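Local coordinates for protein tRNA (cytidine-2'-O-)-methyltransferase TrmJ (Sulfolobus acidocaldarius, PDB 4CNG) that methylates the 2'-oxygen of cytidine 32 in tRNA, working as a homodimer with S-adenosyl-L-methionine as methyl donor, at residues 21-35 against 121-134. The protein carries 1 engineered substitution. Sequence-based numbering, arbitrary orientation.
With SAH (S-adenosyl-L-homocysteine), chain C.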
ATOM      1  N   MET A  21     -12.678  10.044 -15.921  1.00 50.41           N
ATOM      2  CA  MET A  21     -12.031   8.699 -15.957  1.00 38.30           C
ATOM      3  C   MET A  21     -12.920   7.630 -15.305  1.00 36.74           C
ATOM      4  O   MET A  21     -13.597   7.887 -14.317  1.00 39.44           O
ATOM      5  CB  MET A  21     -10.670   8.735 -15.249  1.00 55.25           C
ATOM      6  CG  MET A  21     -10.757   8.855 -13.729  1.00 63.10           C
ATOM      7  SD  MET A  21      -9.144   8.820 -12.908  1.00 81.23           S
ATOM      8  CE  MET A  21      -8.918  10.547 -12.477  1.00 83.09           C
ATOM      9  N   THR A  22     -12.847   6.411 -15.829  1.00 30.14           N
ATOM     10  CA  THR A  22     -13.423   5.251 -15.181  1.00 22.18           C
ATOM     11  C   THR A  22     -12.316   4.236 -15.021  1.00 21.37           C
ATOM     12  O   THR A  22     -11.536   4.026 -15.936  1.00 23.97           O
ATOM     13  CB  THR A  22     -14.532   4.629 -16.042  1.00 28.85           C
ATOM     14  OG1 THR A  22     -15.593   5.577 -16.222  1.00 51.66           O
ATOM     15  CG2 THR A  22     -15.077   3.367 -15.393  1.00 33.80           C
ATOM     16  N   ILE A  23     -12.217   3.660 -13.838  1.00 16.47           N
ATOM     17  CA  ILE A  23     -11.119   2.773 -13.522  1.00 14.74           C
ATOM     18  C   ILE A  23     -11.598   1.368 -13.261  1.00 13.80           C
ATOM     19  O   ILE A  23     -12.458   1.143 -12.427  1.00 14.44           O
ATOM     20  CB  ILE A  23     -10.331   3.259 -12.276  1.00 17.91           C
ATOM     21  CG1 ILE A  23      -9.894   4.722 -12.422  1.00 24.22           C
ATOM     22  CG2 ILE A  23      -9.166   2.310 -12.008  1.00 18.80           C
ATOM     23  CD1 ILE A  23      -8.898   4.958 -13.527  1.00 25.74           C
ATOM     24  N   ARG A  24     -11.007   0.430 -13.987  1.00 12.59           N
ATOM     25  CA  ARG A  24     -11.185  -0.991 -13.738  1.00 11.71           C
ATOM     26  C   ARG A  24      -9.891  -1.560 -13.156  1.00 11.31           C
ATOM     27  O   ARG A  24      -8.838  -1.466 -13.757  1.00 15.18           O
ATOM     28  CB  ARG A  24     -11.527  -1.735 -15.032  1.00 12.00           C
ATOM     29  CG  ARG A  24     -11.718  -3.218 -14.798  1.00 12.58           C
ATOM     30  CD  ARG A  24     -11.935  -3.989 -16.093  1.00 13.64           C
ATOM     31  NE  ARG A  24     -13.157  -3.567 -16.735  1.00 14.82           N
ATOM     32  CZ  ARG A  24     -13.530  -3.941 -17.953  1.00 17.77           C
ATOM     33  NH1 ARG A  24     -12.784  -4.773 -18.672  1.00 20.86           N
ATOM     34  NH2 ARG A  24     -14.603  -3.387 -18.464  1.00 22.72           N
ATOM     35  N   LEU A  25      -9.985  -2.138 -11.971  1.00 10.52           N
ATOM     36  CA  LEU A  25      -8.899  -2.829 -11.348  1.00  9.49           C
ATOM     37  C   LEU A  25      -8.976  -4.304 -11.739  1.00  9.89           C
ATOM     38  O   LEU A  25     -10.024  -4.906 -11.558  1.00 11.21           O
ATOM     39  CB  LEU A  25      -8.986  -2.679  -9.825  1.00 10.65           C
ATOM     40  CG  LEU A  25      -7.904  -3.329  -9.020  1.00 10.74           C
ATOM     41  CD1 LEU A  25      -6.555  -2.745  -9.332  1.00 10.95           C
ATOM     42  CD2 LEU A  25      -8.238  -3.202  -7.552  1.00 11.87           C
ATOM     43  N   VAL A  26      -7.885  -4.832 -12.266  1.00  9.15           N
ATOM     44  CA  VAL A  26      -7.781  -6.235 -12.674  1.00  8.70           C
ATOM     45  C   VAL A  26      -6.655  -6.892 -11.898  1.00  8.72           C
ATOM     46  O   VAL A  26      -5.518  -6.478 -11.990  1.00 10.29           O
ATOM     47  CB  VAL A  26      -7.519  -6.367 -14.212  1.00  9.80           C
ATOM     48  CG1 VAL A  26      -7.353  -7.829 -14.587  1.00 11.29           C
ATOM     49  CG2 VAL A  26      -8.595  -5.674 -15.010  1.00 10.75           C
ATOM     50  N   ILE A  27      -7.006  -7.940 -11.150  1.00  8.76           N
ATOM     51  CA  ILE A  27      -6.045  -8.691 -10.378  1.00  8.43           C
ATOM     52  C   ILE A  27      -5.942 -10.090 -10.990  1.00  8.83           C
ATOM     53  O   ILE A  27      -6.925 -10.805 -11.048  1.00  9.60           O
ATOM     54  CB  ILE A  27      -6.432  -8.776  -8.888  1.00  9.33           C
ATOM     55  CG1 ILE A  27      -6.829  -7.425  -8.307  1.00 10.51           C
ATOM     56  CG2 ILE A  27      -5.339  -9.415  -8.079  1.00 10.98           C
ATOM     57  CD1 ILE A  27      -5.724  -6.395  -8.352  1.00 10.11           C
ATOM     58  N   VAL A  28      -4.754 -10.458 -11.416  1.00  8.76           N
ATOM     59  CA  VAL A  28      -4.548 -11.712 -12.155  1.00  9.47           C
ATOM     60  C   VAL A  28      -4.102 -12.828 -11.215  1.00  8.92           C
ATOM     61  O   VAL A  28      -3.026 -12.793 -10.627  1.00 10.72           O
ATOM     62  CB  VAL A  28      -3.544 -11.527 -13.278  1.00 10.00           C
ATOM     63  CG1 VAL A  28      -3.344 -12.826 -14.074  1.00 11.79           C
ATOM     64  CG2 VAL A  28      -3.973 -10.416 -14.204  1.00 11.71           C
ATOM     65  N   GLU A  29      -4.962 -13.846 -11.081  1.00  9.80           N
ATOM     66  CA  GLU A  29      -4.678 -15.064 -10.329  1.00 10.50           C
ATOM     67  C   GLU A  29      -4.117 -14.824  -8.930  1.00 10.51           C
ATOM     68  O   GLU A  29      -3.099 -15.405  -8.556  1.00 11.67           O
ATOM     69  CB  GLU A  29      -3.809 -16.011 -11.161  1.00 12.29           C
ATOM     70  CG  GLU A  29      -4.541 -16.500 -12.412  1.00 14.05           C
ATOM     71  CD  GLU A  29      -3.812 -17.572 -13.219  1.00 16.84           C
ATOM     72  OE1 GLU A  29      -2.583 -17.688 -13.106  1.00 18.30           O
ATOM     73  OE2 GLU A  29      -4.485 -18.284 -13.996  1.00 24.73           O
ATOM     74  N   PRO A  30      -4.806 -14.014  -8.139  1.00 11.15           N
ATOM     75  CA  PRO A  30      -4.281 -13.797  -6.771  1.00 12.44           C
ATOM     76  C   PRO A  30      -4.265 -15.076  -5.996  1.00 11.39           C
ATOM     77  O   PRO A  30      -5.213 -15.871  -6.022  1.00 12.79           O
ATOM     78  CB  PRO A  30      -5.230 -12.783  -6.183  1.00 13.98           C
ATOM     79  CG  PRO A  30      -6.502 -13.022  -6.956  1.00 13.85           C
ATOM     80  CD  PRO A  30      -6.065 -13.338  -8.376  1.00 12.17           C
ATOM     81  N   GLU A  31      -3.222 -15.207  -5.189  1.00 12.65           N
ATOM     82  CA  GLU A  31      -2.940 -16.411  -4.439  1.00 13.88           C
ATOM     83  C   GLU A  31      -3.305 -16.262  -2.942  1.00 14.19           C
ATOM     84  O   GLU A  31      -3.706 -17.229  -2.306  1.00 17.49           O
ATOM     85  CB  GLU A  31      -1.443 -16.740  -4.605  1.00 15.92           C
ATOM     86  CG  GLU A  31      -1.059 -17.019  -6.060  1.00 16.00           C
ATOM     87  CD  GLU A  31       0.412 -16.861  -6.461  1.00 19.46           C
ATOM     88  OE1 GLU A  31       1.239 -16.394  -5.669  1.00 27.73           O
ATOM     89  OE2 GLU A  31       0.751 -17.262  -7.601  1.00 20.68           O
ATOM     90  N   GLY A  32      -3.035 -15.089  -2.374  1.00 13.24           N
ATOM     91  CA  GLY A  32      -3.239 -14.875  -0.946  1.00 13.98           C
ATOM     92  C   GLY A  32      -4.616 -14.341  -0.615  1.00 13.07           C
ATOM     93  O   GLY A  32      -5.021 -13.309  -1.129  1.00 13.12           O
ATOM     94  N   ALA A  33      -5.321 -14.980   0.315  1.00 14.08           N
ATOM     95  CA  ALA A  33      -6.624 -14.474   0.756  1.00 14.54           C
ATOM     96  C   ALA A  33      -6.520 -13.124   1.434  1.00 13.60           C
ATOM     97  O   ALA A  33      -7.386 -12.287   1.285  1.00 13.49           O
ATOM     98  CB  ALA A  33      -7.311 -15.472   1.664  1.00 17.06           C
ATOM     99  N   TYR A  34      -5.434 -12.893   2.145  0.50 13.70           N
ATOM    100  CA  TYR A  34      -5.245 -11.600   2.766  0.50 14.10           C
ATOM    101  C   TYR A  34      -5.088 -10.535   1.676  0.50 12.61           C
ATOM    102  O   TYR A  34      -5.724  -9.481   1.743  0.50 12.75           O
ATOM    103  CB  TYR A  34      -4.033 -11.632   3.692  0.50 16.08           C
ATOM    104  CG  TYR A  34      -2.888 -12.442   3.145  0.50 15.74           C
ATOM    105  CD1 TYR A  34      -1.958 -11.875   2.304  0.50 18.72           C
ATOM    106  CD2 TYR A  34      -2.816 -13.813   3.367  0.50 20.69           C
ATOM    107  CE1 TYR A  34      -1.002 -12.638   1.678  0.50 25.38           C
ATOM    108  CE2 TYR A  34      -1.806 -14.572   2.814  0.50 25.91           C
ATOM    109  CZ  TYR A  34      -0.909 -13.975   1.959  0.50 25.83           C
ATOM    110  OH  TYR A  34       0.114 -14.704   1.413  0.50 35.83           O
ATOM    111  N   ASN A  35      -4.308 -10.817   0.627  1.00 11.96           N
ATOM    112  CA  ASN A  35      -4.160  -9.824  -0.423  1.00 12.19           C
ATOM    113  C   ASN A  35      -5.484  -9.548  -1.086  1.00 10.55           C
ATOM    114  O   ASN A  35      -5.803  -8.399  -1.348  1.00 10.65           O
ATOM    115  CB  ASN A  35      -3.150 -10.249  -1.447  1.00 12.61           C
ATOM    116  CG  ASN A  35      -1.756 -10.040  -1.003  1.00 15.58           C
ATOM    117  OD1 ASN A  35      -1.480  -9.086  -0.291  1.00 27.23           O
ATOM    118  ND2 ASN A  35      -0.850 -10.857  -1.459  1.00 17.72           N
ATOM    119  N   ILE A 121      -4.558   8.866 -18.622  1.00 18.33           N
ATOM    120  CA  ILE A 121      -5.873   8.308 -18.324  1.00 18.09           C
ATOM    121  C   ILE A 121      -7.037   9.287 -18.425  1.00 24.20           C
ATOM    122  O   ILE A 121      -8.188   8.885 -18.290  1.00 25.21           O
ATOM    123  CB  ILE A 121      -5.898   7.674 -16.922  1.00 20.93           C
ATOM    124  CG1 ILE A 121      -5.889   8.748 -15.845  1.00 22.33           C
ATOM    125  CG2 ILE A 121      -4.746   6.678 -16.730  1.00 21.69           C
ATOM    126  CD1 ILE A 121      -5.967   8.157 -14.452  1.00 31.77           C
ATOM    127  N   LYS A 122      -6.740  10.556 -18.680  1.00 25.46           N
ATOM    128  CA  LYS A 122      -7.770  11.579 -18.838  1.00 40.63           C
ATOM    129  C   LYS A 122      -8.829  11.164 -19.849  1.00136.65           C
ATOM    130  O   LYS A 122      -8.504  10.827 -21.025  1.00139.89           O
ATOM    131  CB  LYS A 122      -7.128  12.888 -19.294  1.00 37.48           C
ATOM    132  CG  LYS A 122      -8.069  14.078 -19.216  1.00 44.98           C
ATOM    133  CD  LYS A 122      -7.331  15.351 -18.828  1.00 86.01           C
ATOM    134  CE  LYS A 122      -6.782  15.268 -17.408  1.00105.10           C
ATOM    135  NZ  LYS A 122      -5.654  16.211 -17.179  1.00103.97           N
ATOM    136  N   ASP A 123     -10.102  11.346 -19.419  1.00117.44           N
ATOM    137  CA  ASP A 123     -11.264  11.068 -20.263  1.00 64.21           C
ATOM    138  C   ASP A 123     -11.279   9.664 -20.838  1.00 77.47           C
ATOM    139  O   ASP A 123     -11.838   9.439 -21.915  1.00136.42           O
ATOM    140  CB  ASP A 123     -11.348  12.087 -21.408  1.00 63.11           C
ATOM    141  CG  ASP A 123     -12.757  12.216 -21.978  1.00107.74           C
ATOM    142  OD1 ASP A 123     -13.705  11.669 -21.368  1.00142.12           O
ATOM    143  OD2 ASP A 123     -12.919  12.882 -23.028  1.00135.87           O
ATOM    144  N   LYS A 124     -10.769   8.690 -20.078  1.00 27.16           N
ATOM    145  CA  LYS A 124     -10.734   7.323 -20.576  1.00 24.06           C
ATOM    146  C   LYS A 124     -11.192   6.323 -19.544  1.00 25.41           C
ATOM    147  O   LYS A 124     -11.118   6.569 -18.343  1.00 25.33           O
ATOM    148  CB  LYS A 124      -9.321   6.941 -21.009  1.00 26.10           C
ATOM    149  CG  LYS A 124      -8.828   7.687 -22.230  1.00 33.30           C
ATOM    150  CD  LYS A 124      -7.417   7.242 -22.584  1.00 32.47           C
ATOM    151  CE  LYS A 124      -6.689   8.300 -23.399  1.00 44.24           C
ATOM    152  NZ  LYS A 124      -6.284   9.490 -22.596  1.00 52.11           N
ATOM    153  N   LYS A 125     -11.631   5.179 -20.044  1.00 22.73           N
ATOM    154  CA  LYS A 125     -11.800   3.974 -19.247  1.00 19.57           C
ATOM    155  C   LYS A 125     -10.505   3.158 -19.280  1.00 19.39           C
ATOM    156  O   LYS A 125     -10.051   2.737 -20.350  1.00 19.86           O
ATOM    157  CB  LYS A 125     -12.954   3.141 -19.790  1.00 25.31           C
ATOM    158  CG  LYS A 125     -13.260   1.935 -18.926  1.00 24.90           C
ATOM    159  CD  LYS A 125     -14.514   1.202 -19.369  1.00 41.17           C
ATOM    160  CE  LYS A 125     -15.573   1.272 -18.286  1.00 52.49           C
ATOM    161  NZ  LYS A 125     -16.363   0.021 -18.211  1.00 43.35           N
ATOM    162  N   VAL A 126      -9.910   2.955 -18.114  1.00 16.90           N
ATOM    163  CA  VAL A 126      -8.601   2.366 -18.035  1.00 15.12           C
ATOM    164  C   VAL A 126      -8.602   1.167 -17.102  1.00 14.16           C
ATOM    165  O   VAL A 126      -9.105   1.258 -15.966  1.00 15.37           O
ATOM    166  CB  VAL A 126      -7.583   3.402 -17.535  1.00 15.46           C
ATOM    167  CG1 VAL A 126      -6.195   2.815 -17.540  1.00 15.90           C
ATOM    168  CG2 VAL A 126      -7.640   4.647 -18.403  1.00 19.87           C
ATOM    169  N   ALA A 127      -7.983   0.073 -17.554  1.00 13.50           N
ATOM    170  CA  ALA A 127      -7.721  -1.079 -16.701  1.00 12.67           C
ATOM    171  C   ALA A 127      -6.314  -0.986 -16.151  1.00 11.55           C
ATOM    172  O   ALA A 127      -5.359  -0.831 -16.898  1.00 13.44           O
ATOM    173  CB  ALA A 127      -7.888  -2.363 -17.495  1.00 13.80           C
ATOM    174  N   PHE A 128      -6.210  -1.114 -14.828  1.00 10.80           N
ATOM    175  CA  PHE A 128      -4.936  -1.235 -14.117  1.00 10.02           C
ATOM    176  C   PHE A 128      -4.784  -2.684 -13.713  1.00  9.31           C
ATOM    177  O   PHE A 128      -5.617  -3.192 -12.966  1.00 10.67           O
ATOM    178  CB  PHE A 128      -4.867  -0.313 -12.894  1.00 10.52           C
ATOM    179  CG  PHE A 128      -4.600   1.126 -13.222  1.00 11.21           C
ATOM    180  CD1 PHE A 128      -5.600   1.971 -13.675  1.00 15.18           C
ATOM    181  CD2 PHE A 128      -3.307   1.604 -13.254  1.00 11.71           C
ATOM    182  CE1 PHE A 128      -5.314   3.292 -14.023  1.00 15.35           C
ATOM    183  CE2 PHE A 128      -3.023   2.923 -13.545  1.00 12.41           C
ATOM    184  CZ  PHE A 128      -4.029   3.737 -13.961  1.00 13.16           C
ATOM    185  N   ILE A 129      -3.711  -3.321 -14.177  1.00  9.09           N
ATOM    186  CA  ILE A 129      -3.575  -4.765 -14.145  1.00  9.29           C
ATOM    187  C   ILE A 129      -2.381  -5.108 -13.254  1.00  8.60           C
ATOM    188  O   ILE A 129      -1.268  -4.610 -13.469  1.00  9.59           O
ATOM    189  CB  ILE A 129      -3.351  -5.356 -15.564  1.00  9.72           C
ATOM    190  CG1 ILE A 129      -4.449  -4.931 -16.496  1.00 11.40           C
ATOM    191  CG2 ILE A 129      -3.146  -6.831 -15.515  1.00 11.76           C
ATOM    192  CD1 ILE A 129      -4.031  -4.824 -17.946  1.00 15.28           C
ATOM    193  N   PHE A 130      -2.625  -5.977 -12.246  1.00  8.10           N
ATOM    194  CA  PHE A 130      -1.626  -6.416 -11.284  1.00  8.18           C
ATOM    195  C   PHE A 130      -1.505  -7.916 -11.356  1.00  8.30           C
ATOM    196  O   PHE A 130      -2.485  -8.629 -11.585  1.00  9.52           O
ATOM    197  CB  PHE A 130      -2.052  -5.974  -9.858  1.00  7.91           C
ATOM    198  CG  PHE A 130      -2.097  -4.483  -9.663  1.00  8.26           C
ATOM    199  CD1 PHE A 130      -3.159  -3.743 -10.078  1.00  8.36           C
ATOM    200  CD2 PHE A 130      -1.042  -3.836  -9.055  1.00  9.07           C
ATOM    201  CE1 PHE A 130      -3.166  -2.365  -9.944  1.00  9.22           C
ATOM    202  CE2 PHE A 130      -1.066  -2.457  -8.869  1.00  9.24           C
ATOM    203  CZ  PHE A 130      -2.122  -1.725  -9.319  1.00  9.77           C
ATOM    204  N   GLY A 131      -0.290  -8.377 -11.159  1.00  8.54           N
ATOM    205  CA  GLY A 131       0.041  -9.780 -11.280  1.00  9.01           C
ATOM    206  C   GLY A 131       0.121 -10.564  -9.991  1.00  9.05           C
ATOM    207  O   GLY A 131      -0.285 -10.145  -8.909  1.00  9.49           O
ATOM    208  N   ARG A 132       0.575 -11.800 -10.177  1.00  9.90           N
ATOM    209  CA  ARG A 132       0.593 -12.835  -9.146  1.00 10.07           C
ATOM    210  C   ARG A 132       1.686 -12.576  -8.130  1.00 10.43           C
ATOM    211  O   ARG A 132       2.777 -12.151  -8.492  1.00 11.63           O
ATOM    212  CB  ARG A 132       0.861 -14.169  -9.870  1.00 11.45           C
ATOM    213  CG  ARG A 132      -0.156 -14.529 -10.948  1.00 11.46           C
ATOM    214  CD  ARG A 132       0.418 -15.535 -11.927  1.00 11.93           C
ATOM    215  NE  ARG A 132      -0.485 -15.809 -13.042  1.00 12.66           N
ATOM    216  CZ  ARG A 132      -0.538 -15.121 -14.168  1.00 12.14           C
ATOM    217  NH1 ARG A 132       0.186 -14.040 -14.356  1.00 12.11           N
ATOM    218  NH2 ARG A 132      -1.367 -15.490 -15.119  1.00 12.33           N
ATOM    219  N   GLU A 133       1.417 -12.894  -6.872  1.00 11.37           N
ATOM    220  CA  GLU A 133       2.427 -12.715  -5.865  1.00 12.37           C
ATOM    221  C   GLU A 133       3.679 -13.508  -6.229  1.00 13.95           C
ATOM    222  O   GLU A 133       4.786 -13.030  -6.057  1.00 16.50           O
ATOM    223  CB  GLU A 133       1.906 -13.129  -4.490  1.00 13.44           C
ATOM    224  CG  GLU A 133       0.710 -12.338  -3.991  1.00 15.57           C
ATOM    225  CD  GLU A 133      -0.664 -12.994  -4.196  1.00 15.42           C
ATOM    226  OE1 GLU A 133      -0.911 -13.511  -5.359  1.00 17.46           O
ATOM    227  OE2 GLU A 133      -1.513 -12.914  -3.223  1.00 13.93           O
ATOM    228  N   SER A 134       3.506 -14.730  -6.727  1.00 13.95           N
ATOM    229  CA  SER A 134       4.623 -15.611  -7.006  1.00 16.28           C
ATOM    230  C   SER A 134       5.472 -15.138  -8.184  1.00 15.11           C
ATOM    231  O   SER A 134       6.696 -15.028  -8.088  1.00 17.78           O
ATOM    232  CB  SER A 134       4.114 -17.031  -7.264  1.00 20.55           C
ATOM    233  OG  SER A 134       3.177 -17.063  -8.338  1.00 19.27           O
TER
HETATM  234  N   SAH C1157       8.535 -12.241  -8.292  1.00 23.61           N
HETATM  235  CA  SAH C1157       7.377 -11.553  -8.922  1.00 18.02           C
HETATM  236  CB  SAH C1157       6.894 -10.485  -7.954  1.00 16.99           C
HETATM  237  CG  SAH C1157       5.437 -10.054  -8.196  1.00 14.47           C
HETATM  238  SD  SAH C1157       4.907  -8.824  -7.012  1.00 12.63           S
HETATM  239  C   SAH C1157       7.822 -10.999 -10.244  1.00 25.55           C
HETATM  240  O   SAH C1157       9.011 -11.020 -10.568  1.00 56.48           O
HETATM  241  OXT SAH C1157       7.022 -10.656 -11.090  1.00 29.59           O
HETATM  242  C5' SAH C1157       3.143  -8.926  -7.322  1.00 11.42           C
HETATM  243  C4' SAH C1157       2.544  -7.795  -8.148  1.00  8.98           C
HETATM  244  O4' SAH C1157       2.667  -6.565  -7.416  1.00  9.22           O
HETATM  245  C3' SAH C1157       3.209  -7.510  -9.448  1.00  8.66           C
HETATM  246  O3' SAH C1157       2.771  -8.456 -10.437  1.00  9.92           O
HETATM  247  C2' SAH C1157       2.798  -6.094  -9.737  1.00  8.27           C
HETATM  248  O2' SAH C1157       1.454  -6.060 -10.200  1.00  8.92           O
HETATM  249  C1' SAH C1157       2.856  -5.477  -8.334  1.00  8.65           C
HETATM  250  N9  SAH C1157       4.165  -4.838  -8.001  1.00  8.06           N
HETATM  251  C8  SAH C1157       4.973  -5.131  -6.943  1.00  8.64           C
HETATM  252  N7  SAH C1157       5.956  -4.194  -6.846  1.00  8.82           N
HETATM  253  C5  SAH C1157       5.729  -3.295  -7.833  1.00  8.34           C
HETATM  254  C6  SAH C1157       6.319  -2.074  -8.213  1.00  8.41           C
HETATM  255  N6  SAH C1157       7.404  -1.574  -7.585  1.00  9.44           N
HETATM  256  N1  SAH C1157       5.810  -1.419  -9.229  1.00  8.99           N
HETATM  257  C2  SAH C1157       4.721  -1.898  -9.849  1.00  9.77           C
HETATM  258  N3  SAH C1157       4.064  -3.012  -9.558  1.00  8.92           N
HETATM  259  C4  SAH C1157       4.554  -3.683  -8.538  1.00  7.90           C
HETATM  260  O   HOH W   1      -2.642 -11.541  -8.174  1.00 15.35           O
HETATM  261  O   HOH W   2      -2.791 -18.052 -16.181  1.00 20.15           O
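Glu133 reaches across to the turn before helix 33-45, where the loops after two adjacent parallel strands of the SPOUT methyltransferase sheet meet. Its OE2 takes two bonds. Gly32 N, at the N-cap position, comes from above the carboxylate plane, 2.8 Å from Glu133 OE2. Asn35 ND2 comes on the anti side of Glu133 OE2, at 2.8 Å and nearly straight (174°). Glu133 OE1 accepts Glu31 N at 2.9 Å on its syn side. A bend at chi2 (98°) turns the carboxylate to these donors. With an alanine at Glu133, the amides of Glu31 and Gly32 would probably lose their acceptor, and Asn35 ND2 one partner. Arg132 NE bonds Glu29 OE1 at 2.8 Å in the guanidinium plane, a salt bridge, while Val28 CG1 lies over one guanidinium face. Arg132 NH1 makes a second salt bridge, to Glu141.

Behind, strands 22-28 and 125-130 pair in parallel. Leu25 CD1 packs 3.5 Å from Phe130 CE1, and helix 162-175 also touches Phe130. The strand end leads into the cofactor pocket, where Gly131 N bonds O2' of S-adenosyl-L-homocysteine at 3.1 Å. Between the strand ends, a water donates to Val28 O and Gly131 O, each at 2.8 Å.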